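Local structure of hypothetical protein (Pseudomonas putida, 2HLJ) at residues H68-G73 and E103-S108; E75-T80 and S95-G100; R89-H94 and E109-H114. The protein probably acts on acyl-CoA thioesters, perhaps betainyl-CoA, as a hotdog-fold thioesterase or acyltransferase. All coordinates share one frame; numbering follows the deposited sequence.

Interaction 1 of 3, residues H68-G73 and E103-S108; sequences HEVKLG and EVLAAS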
# COMPACT_ATOMS: atom_id res chain seq x y z
N HIS A 68 14.19 -1.59 1.76
CA HIS A 68 15.10 -2.21 0.81
C HIS A 68 14.38 -2.74 -0.41
O HIS A 68 13.23 -3.23 -0.36
CB HIS A 68 15.82 -3.37 1.48
CG HIS A 68 16.67 -2.95 2.62
ND1 HIS A 68 17.93 -2.42 2.44
CD2 HIS A 68 16.43 -2.93 3.95
CE1 HIS A 68 18.44 -2.11 3.62
NE2 HIS A 68 17.55 -2.40 4.55
N GLU A 69 15.08 -2.59 -1.52
CA GLU A 69 14.68 -3.22 -2.79
C GLU A 69 14.72 -4.72 -2.64
O GLU A 69 15.51 -5.27 -1.87
CB GLU A 69 15.59 -2.76 -3.93
CG GLU A 69 16.98 -3.42 -3.94
CD GLU A 69 17.87 -3.02 -2.74
OE1 GLU A 69 17.63 -1.94 -2.13
OE2 GLU A 69 18.81 -3.78 -2.40
N VAL A 70 13.86 -5.39 -3.39
CA VAL A 70 13.82 -6.83 -3.39
C VAL A 70 13.89 -7.26 -4.83
O VAL A 70 13.13 -6.79 -5.68
CB VAL A 70 12.54 -7.34 -2.69
CG1 VAL A 70 12.51 -8.83 -2.70
CG2 VAL A 70 12.48 -6.80 -1.26
N LYS A 71 14.83 -8.14 -5.12
CA LYS A 71 15.15 -8.49 -6.47
C LYS A 71 14.38 -9.74 -6.93
O LYS A 71 13.96 -10.59 -6.12
CB LYS A 71 16.67 -8.68 -6.65
CG LYS A 71 17.54 -7.45 -6.38
CD LYS A 71 19.01 -7.82 -6.51
CE LYS A 71 19.96 -6.66 -6.24
NZ LYS A 71 19.76 -5.49 -7.15
N LEU A 72 14.23 -9.87 -8.23
CA LEU A 72 13.74 -11.13 -8.84
C LEU A 72 14.31 -12.40 -8.20
O LEU A 72 15.52 -12.52 -8.03
CB LEU A 72 14.09 -11.15 -10.31
CG LEU A 72 13.56 -12.33 -11.14
CD1 LEU A 72 12.03 -12.30 -11.17
CD2 LEU A 72 14.12 -12.23 -12.55
N GLY A 73 13.43 -13.34 -7.85
CA GLY A 73 13.85 -14.66 -7.34
C GLY A 73 14.16 -14.71 -5.86
O GLY A 73 14.44 -15.77 -5.31
N GLU A 103 17.64 -7.32 8.92
CA GLU A 103 16.74 -6.18 9.16
C GLU A 103 15.55 -6.30 8.22
O GLU A 103 15.60 -7.03 7.21
CB GLU A 103 17.45 -4.84 9.01
CG GLU A 103 18.04 -4.52 7.64
CD GLU A 103 18.84 -3.19 7.62
OE1 GLU A 103 20.02 -3.21 8.08
OE2 GLU A 103 18.30 -2.15 7.11
N VAL A 104 14.45 -5.62 8.53
CA VAL A 104 13.30 -5.77 7.67
C VAL A 104 13.53 -5.12 6.30
O VAL A 104 14.19 -4.09 6.19
CB VAL A 104 11.98 -5.29 8.30
CG1 VAL A 104 11.69 -6.06 9.58
CG2 VAL A 104 11.99 -3.78 8.53
N LEU A 105 12.97 -5.75 5.28
CA LEU A 105 12.94 -5.23 3.94
C LEU A 105 11.86 -4.19 3.75
O LEU A 105 12.00 -3.27 2.92
CB LEU A 105 12.68 -6.38 2.96
CG LEU A 105 13.65 -7.57 3.05
CD1 LEU A 105 13.27 -8.65 2.07
CD2 LEU A 105 15.05 -7.07 2.77
N ALA A 106 10.74 -4.42 4.43
CA ALA A 106 9.59 -3.53 4.45
C ALA A 106 8.72 -3.90 5.64
O ALA A 106 8.84 -5.01 6.16
CB ALA A 106 8.77 -3.70 3.18
N ALA A 107 7.87 -2.98 6.05
CA ALA A 107 6.93 -3.18 7.18
C ALA A 107 5.64 -2.40 6.90
O ALA A 107 5.67 -1.35 6.22
CB ALA A 107 7.59 -2.73 8.48
N SER A 108 4.51 -2.88 7.40
CA SER A 108 3.24 -2.20 7.21
C SER A 108 2.37 -2.35 8.41
O SER A 108 2.15 -3.47 8.87
CB SER A 108 2.49 -2.82 6.01
OG SER A 108 1.31 -2.09 5.77
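With chi1 at -63°, His68 sets CG beside its own backbone N and anti to its carbonyl carbon, while Glu103, its partner across the contact, places CG between its backbone N and carbonyl carbon (chi1 61°). His68 NE2 donates to Glu103 OE2 over 2.7 Å in a nearly straight bond. The oxygen lies close to the plane of the ring, but the N-H reaches it from above the carboxylate plane, the two planes being 73° apart. At the same ring edge His68 CD2 lies 3.4 Å from Val104 O, a buried carbonyl oxygen that has no hydrogen-bond partner in the model. The backbone adds a second tie, His68 N to Leu105 O at 3.0 Å. The contact thus joins the connection between strands 57-66 and 75-85 of the hotdog sheet to the irregular start of strand 104-114, where the chain turns a corner. Beside the polar pair, the branches of Leu105 divide the apolar work: CD2 rests 4.0 Å from His68 CB, and CD1 lies 3.9 Å from Val70 CG2, Val70 and Leu105 crossing at about a right angle. Phe101 meets the His68 ring edge-to-face, and Tyr28 OH of helix 25-43 is hydrogen-bonded to His68 O.

Interaction 2 of 3, residues E75-T80 and S95-G100; sequences EVWVQT and SLHRAG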
# COMPACT_ATOMS: atom_id res chain seq x y z
N GLU A 75 13.60 -15.25 -2.17
CA GLU A 75 12.66 -15.97 -1.30
C GLU A 75 12.40 -15.10 -0.09
O GLU A 75 13.32 -14.77 0.63
CB GLU A 75 13.25 -17.31 -0.86
CG GLU A 75 13.43 -18.27 -2.04
CD GLU A 75 14.49 -19.37 -1.78
OE1 GLU A 75 15.70 -19.05 -1.68
OE2 GLU A 75 14.09 -20.56 -1.71
N VAL A 76 11.15 -14.74 0.12
CA VAL A 76 10.80 -13.83 1.19
C VAL A 76 9.71 -14.45 2.04
O VAL A 76 8.99 -15.33 1.58
CB VAL A 76 10.35 -12.42 0.66
CG1 VAL A 76 11.50 -11.71 -0.10
CG2 VAL A 76 9.05 -12.49 -0.19
N TRP A 77 9.59 -13.96 3.26
CA TRP A 77 8.50 -14.35 4.15
C TRP A 77 7.99 -13.16 4.93
O TRP A 77 8.70 -12.15 5.12
CB TRP A 77 8.93 -15.48 5.13
CG TRP A 77 9.89 -15.13 6.20
CD1 TRP A 77 9.59 -14.58 7.43
CD2 TRP A 77 11.30 -15.34 6.18
NE1 TRP A 77 10.75 -14.43 8.16
CE2 TRP A 77 11.81 -14.87 7.41
CE3 TRP A 77 12.20 -15.86 5.24
CZ2 TRP A 77 13.17 -14.90 7.72
CZ3 TRP A 77 13.54 -15.90 5.56
CH2 TRP A 77 14.01 -15.40 6.78
N VAL A 78 6.75 -13.30 5.41
CA VAL A 78 6.11 -12.28 6.22
C VAL A 78 6.04 -12.69 7.66
O VAL A 78 5.63 -13.81 7.95
CB VAL A 78 4.67 -11.99 5.71
CG1 VAL A 78 4.07 -10.81 6.42
CG2 VAL A 78 4.67 -11.78 4.23
N GLN A 79 6.40 -11.77 8.57
CA GLN A 79 6.12 -11.92 9.99
C GLN A 79 4.96 -11.01 10.36
O GLN A 79 4.83 -9.92 9.84
CB GLN A 79 7.38 -11.61 10.84
CG GLN A 79 8.37 -12.76 10.72
CD GLN A 79 9.72 -12.53 11.34
OE1 GLN A 79 10.66 -13.18 10.93
NE2 GLN A 79 9.83 -11.62 12.31
N THR A 80 4.11 -11.47 11.25
CA THR A 80 2.86 -10.76 11.52
C THR A 80 2.66 -10.69 13.03
O THR A 80 2.82 -11.69 13.73
CB THR A 80 1.67 -11.43 10.87
OG1 THR A 80 1.88 -11.59 9.44
CG2 THR A 80 0.41 -10.63 11.14
N SER A 95 5.84 -7.51 8.60
CA SER A 95 7.19 -7.17 8.19
C SER A 95 7.67 -8.22 7.17
O SER A 95 7.22 -9.38 7.17
CB SER A 95 8.13 -7.03 9.40
OG SER A 95 8.16 -8.23 10.19
N LEU A 96 8.52 -7.79 6.25
CA LEU A 96 9.00 -8.64 5.17
C LEU A 96 10.45 -8.94 5.39
O LEU A 96 11.23 -8.07 5.75
CB LEU A 96 8.82 -7.98 3.80
CG LEU A 96 9.03 -8.87 2.55
CD1 LEU A 96 7.96 -9.94 2.38
CD2 LEU A 96 9.16 -8.01 1.31
N HIS A 97 10.83 -10.20 5.13
CA HIS A 97 12.16 -10.71 5.50
C HIS A 97 12.71 -11.63 4.42
O HIS A 97 11.95 -12.21 3.62
CB HIS A 97 12.07 -11.54 6.81
CG HIS A 97 11.45 -10.79 7.95
ND1 HIS A 97 12.18 -10.27 9.00
CD2 HIS A 97 10.16 -10.47 8.21
CE1 HIS A 97 11.38 -9.64 9.83
NE2 HIS A 97 10.14 -9.74 9.37
N ARG A 98 14.04 -11.79 4.45
CA ARG A 98 14.75 -12.80 3.65
C ARG A 98 15.90 -13.37 4.46
O ARG A 98 16.37 -12.75 5.41
CB ARG A 98 15.29 -12.21 2.35
CG ARG A 98 16.41 -11.20 2.51
CD ARG A 98 16.83 -10.70 1.12
NE ARG A 98 17.93 -9.73 1.13
CZ ARG A 98 19.22 -10.02 1.28
NH1 ARG A 98 19.64 -11.26 1.47
NH2 ARG A 98 20.11 -9.04 1.25
N ALA A 99 16.35 -14.57 4.08
CA ALA A 99 17.46 -15.24 4.79
C ALA A 99 18.76 -14.48 4.61
O ALA A 99 19.04 -13.92 3.54
CB ALA A 99 17.63 -16.68 4.29
N GLY A 100 19.55 -14.43 5.68
CA GLY A 100 20.90 -13.89 5.61
C GLY A 100 21.00 -12.39 5.65
O GLY A 100 22.07 -11.83 5.39
O HOH W 1 15.07 -16.04 2.06
O HOH W 2 5.96 -8.28 12.11
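Gln79 O is gripped by Ser95 N at 2.9 Å and, weakly, by a water that also bonds Ser95 OG. Ser95 OG and His97 NE2 are in turn hydrogen-bonded at 2.6 Å. Across the strands, the Gln79 amide stacks on the His97 ring with the planes 13° apart, Gln79 CD coming to 3.4 Å from His97 NE2. Its oxygen, Gln79 OE1, sits over the ring centre and accepts a straight bond (172°) from Trp77 NE1 at 3.0 Å, in the plane of the indole. Trp77 CG lies between the backbone N and the carbonyl carbon (chi1 70°), and the indole lies against His97. One indole face receives His97 CB, 3.4 Å from Trp77 CE2, as a CH-pi contact. Backbone bonds pair Trp77 with His97 and Gln79 with Ser95, as expected of the antiparallel hairpin 75-85/89-98 of the hotdog sheet. On the sheet face that carries Val78 and Leu96, Leu96 CD1 packs 3.8 Å from Val76 CG2, and Phe32 of helix 25-43 touches Leu96. The bond to Ser95 OG and the stacked amide would probably restrict the imidazole's rotation, while the indole N-H would probably polarise the amide C=O and hold the amide flat over the imidazole.

Interaction 3 of 3, residues R89-H94 and E109-H114; sequences RLHVYH and EQMLLH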
# COMPACT_ATOMS: atom_id res chain seq x y z
N ARG A 89 -12.67 -4.59 14.64
CA ARG A 89 -11.46 -4.13 13.95
C ARG A 89 -10.24 -4.89 14.42
O ARG A 89 -10.17 -5.28 15.55
CB ARG A 89 -11.23 -2.62 14.14
CG ARG A 89 -12.11 -1.73 13.25
CD ARG A 89 -12.24 -0.31 13.80
NE ARG A 89 -13.04 -0.39 15.00
CZ ARG A 89 -14.35 -0.17 15.06
NH1 ARG A 89 -15.03 0.22 13.99
NH2 ARG A 89 -14.96 -0.34 16.21
N LEU A 90 -9.31 -5.16 13.50
CA LEU A 90 -8.05 -5.78 13.83
C LEU A 90 -6.91 -4.82 13.48
O LEU A 90 -6.90 -4.25 12.40
CB LEU A 90 -7.94 -7.10 13.07
CG LEU A 90 -6.76 -8.01 13.37
CD1 LEU A 90 -6.66 -8.39 14.85
CD2 LEU A 90 -6.85 -9.26 12.47
N HIS A 91 -5.97 -4.63 14.41
CA HIS A 91 -4.81 -3.75 14.20
C HIS A 91 -3.59 -4.68 14.06
O HIS A 91 -3.27 -5.42 14.98
CB HIS A 91 -4.72 -2.78 15.37
CG HIS A 91 -3.69 -1.70 15.21
ND1 HIS A 91 -3.29 -0.92 16.26
CD2 HIS A 91 -2.99 -1.27 14.13
CE1 HIS A 91 -2.39 -0.04 15.84
NE2 HIS A 91 -2.20 -0.24 14.55
N VAL A 92 -2.97 -4.68 12.88
CA VAL A 92 -1.91 -5.63 12.57
C VAL A 92 -0.65 -4.98 12.00
O VAL A 92 -0.68 -3.86 11.51
CB VAL A 92 -2.39 -6.71 11.56
CG1 VAL A 92 -3.60 -7.44 12.14
CG2 VAL A 92 -2.74 -6.09 10.24
N TYR A 93 0.46 -5.71 12.10
CA TYR A 93 1.75 -5.21 11.66
C TYR A 93 2.43 -6.35 10.95
O TYR A 93 2.57 -7.42 11.54
CB TYR A 93 2.60 -4.79 12.88
CG TYR A 93 3.99 -4.23 12.56
CD1 TYR A 93 4.15 -2.92 12.21
CD2 TYR A 93 5.12 -5.02 12.65
CE1 TYR A 93 5.39 -2.38 11.94
CE2 TYR A 93 6.38 -4.50 12.37
CZ TYR A 93 6.50 -3.16 12.01
OH TYR A 93 7.72 -2.57 11.79
N HIS A 94 2.73 -6.17 9.66
CA HIS A 94 3.46 -7.14 8.87
C HIS A 94 4.86 -6.61 8.61
O HIS A 94 5.06 -5.40 8.43
CB HIS A 94 2.80 -7.35 7.50
CG HIS A 94 1.43 -7.95 7.54
ND1 HIS A 94 1.18 -9.20 8.08
CD2 HIS A 94 0.26 -7.50 7.04
CE1 HIS A 94 -0.11 -9.47 7.93
NE2 HIS A 94 -0.67 -8.48 7.26
N GLU A 109 1.83 -1.22 8.88
CA GLU A 109 0.84 -1.16 9.94
C GLU A 109 -0.50 -1.02 9.26
O GLU A 109 -0.64 -0.19 8.38
CB GLU A 109 1.11 0.09 10.80
CG GLU A 109 0.26 0.14 12.06
CD GLU A 109 0.36 1.47 12.79
OE1 GLU A 109 1.09 2.37 12.31
OE2 GLU A 109 -0.29 1.59 13.86
N GLN A 110 -1.50 -1.81 9.67
CA GLN A 110 -2.78 -1.79 9.01
C GLN A 110 -3.90 -1.90 9.98
O GLN A 110 -3.75 -2.54 11.04
CB GLN A 110 -2.92 -2.97 8.04
CG GLN A 110 -1.65 -3.23 7.27
CD GLN A 110 -1.90 -4.08 6.08
OE1 GLN A 110 -2.86 -4.84 6.04
NE2 GLN A 110 -1.03 -3.97 5.10
N MSE A 111 -5.02 -1.32 9.60
CA MSE A 111 -6.27 -1.47 10.33
C MSE A 111 -7.31 -2.10 9.40
O MSE A 111 -7.53 -1.62 8.30
CB MSE A 111 -6.76 -0.11 10.84
CG MSE A 111 -8.05 -0.19 11.63
SE MSE A 111 -7.74 -0.96 13.37
CE MSE A 111 -6.70 0.47 14.16
N LEU A 112 -7.94 -3.17 9.86
CA LEU A 112 -8.87 -3.95 9.04
C LEU A 112 -10.21 -4.04 9.77
O LEU A 112 -10.23 -4.07 10.99
CB LEU A 112 -8.30 -5.35 8.83
CG LEU A 112 -6.85 -5.48 8.35
CD1 LEU A 112 -6.14 -6.52 9.10
CD2 LEU A 112 -6.85 -5.84 6.85
N LEU A 113 -11.30 -3.99 9.01
CA LEU A 113 -12.68 -4.03 9.49
C LEU A 113 -13.31 -5.35 9.12
O LEU A 113 -13.25 -5.77 7.94
CB LEU A 113 -13.50 -2.90 8.84
CG LEU A 113 -14.99 -2.83 9.19
CD1 LEU A 113 -15.18 -2.57 10.66
CD2 LEU A 113 -15.71 -1.76 8.38
N HIS A 114 -13.93 -6.01 10.11
CA HIS A 114 -14.69 -7.22 9.84
C HIS A 114 -16.06 -6.80 9.36
O HIS A 114 -16.76 -6.05 10.03
CB HIS A 114 -14.77 -8.12 11.09
CG HIS A 114 -15.44 -9.45 10.86
ND1 HIS A 114 -16.37 -9.96 11.74
CD2 HIS A 114 -15.29 -10.39 9.89
CE1 HIS A 114 -16.78 -11.15 11.30
NE2 HIS A 114 -16.14 -11.43 10.19
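The His91 side chain meets Glu109 and Met111, a selenomethionine, on one face of the strand pair. In one of two modelled Met111 conformers, and so less certainly, the methyl CE lies 4.0 Å from His91 CB and over one ring face near CG, which stands anti to the backbone N (chi1 -172°). Farther out, His91 CD2 comes to 3.4 Å from Gln110 O at the ring edge. At the tip, His91 NE2 donates to Glu109 OE2 at 2.7 Å, within the ring plane, and the oxygen uses its anti lone pair; ring and carboxylate are nearly coplanar. The second oxygen, Glu109 OE1, is held by the backbone N of Gly150. An alanine in place of His91 would probably leave Glu109 OE2 without its imidazole donor. On the face of Val92, Leu112 and Gln110, Val92 CG2 packs 3.6 Å from Leu112 CD1. Paired backbone bonds join Leu90 with Leu112 and Val92 with Gln110, tying together two neighbouring antiparallel strands of the hotdog sheet. Strands 75-85 and 57-66 flank this pair, helix 25-43 packs against Leu90, His94 and Gln110, and on the His91 face Ile153 and Leu155 of the second subunit pack against His91, Glu109 and Met111.

How the interactions relate
Interaction 3 pairs strands 89-98 and 104-114 of the hotdog sheet; interaction 2 shares the first of these and interaction 1 the second. Interactions 1 and 2 lie with centres about 8 Å apart, joined by probable backbone hydrogen bonds, Leu105 N to Leu96 O at 2.9 Å and Ala106 O to Leu96 N at 2.8 Å; Val104 CG1 also packs 3.6 Å from His97 CE1. Interaction 3 sits on the other side of the chain's centre, about 21 Å from interaction 1 and 19 Å from interaction 2 between centres. Ser108 N to His94 O, 2.8 Å and probably a hydrogen bond, links it to interaction 1, and Thr80 OG1 to His94 ND1, 2.8 Å, to interaction 2. A glycerol, probably from crystallisation, lies about 4 Å from the Leu112 side chain.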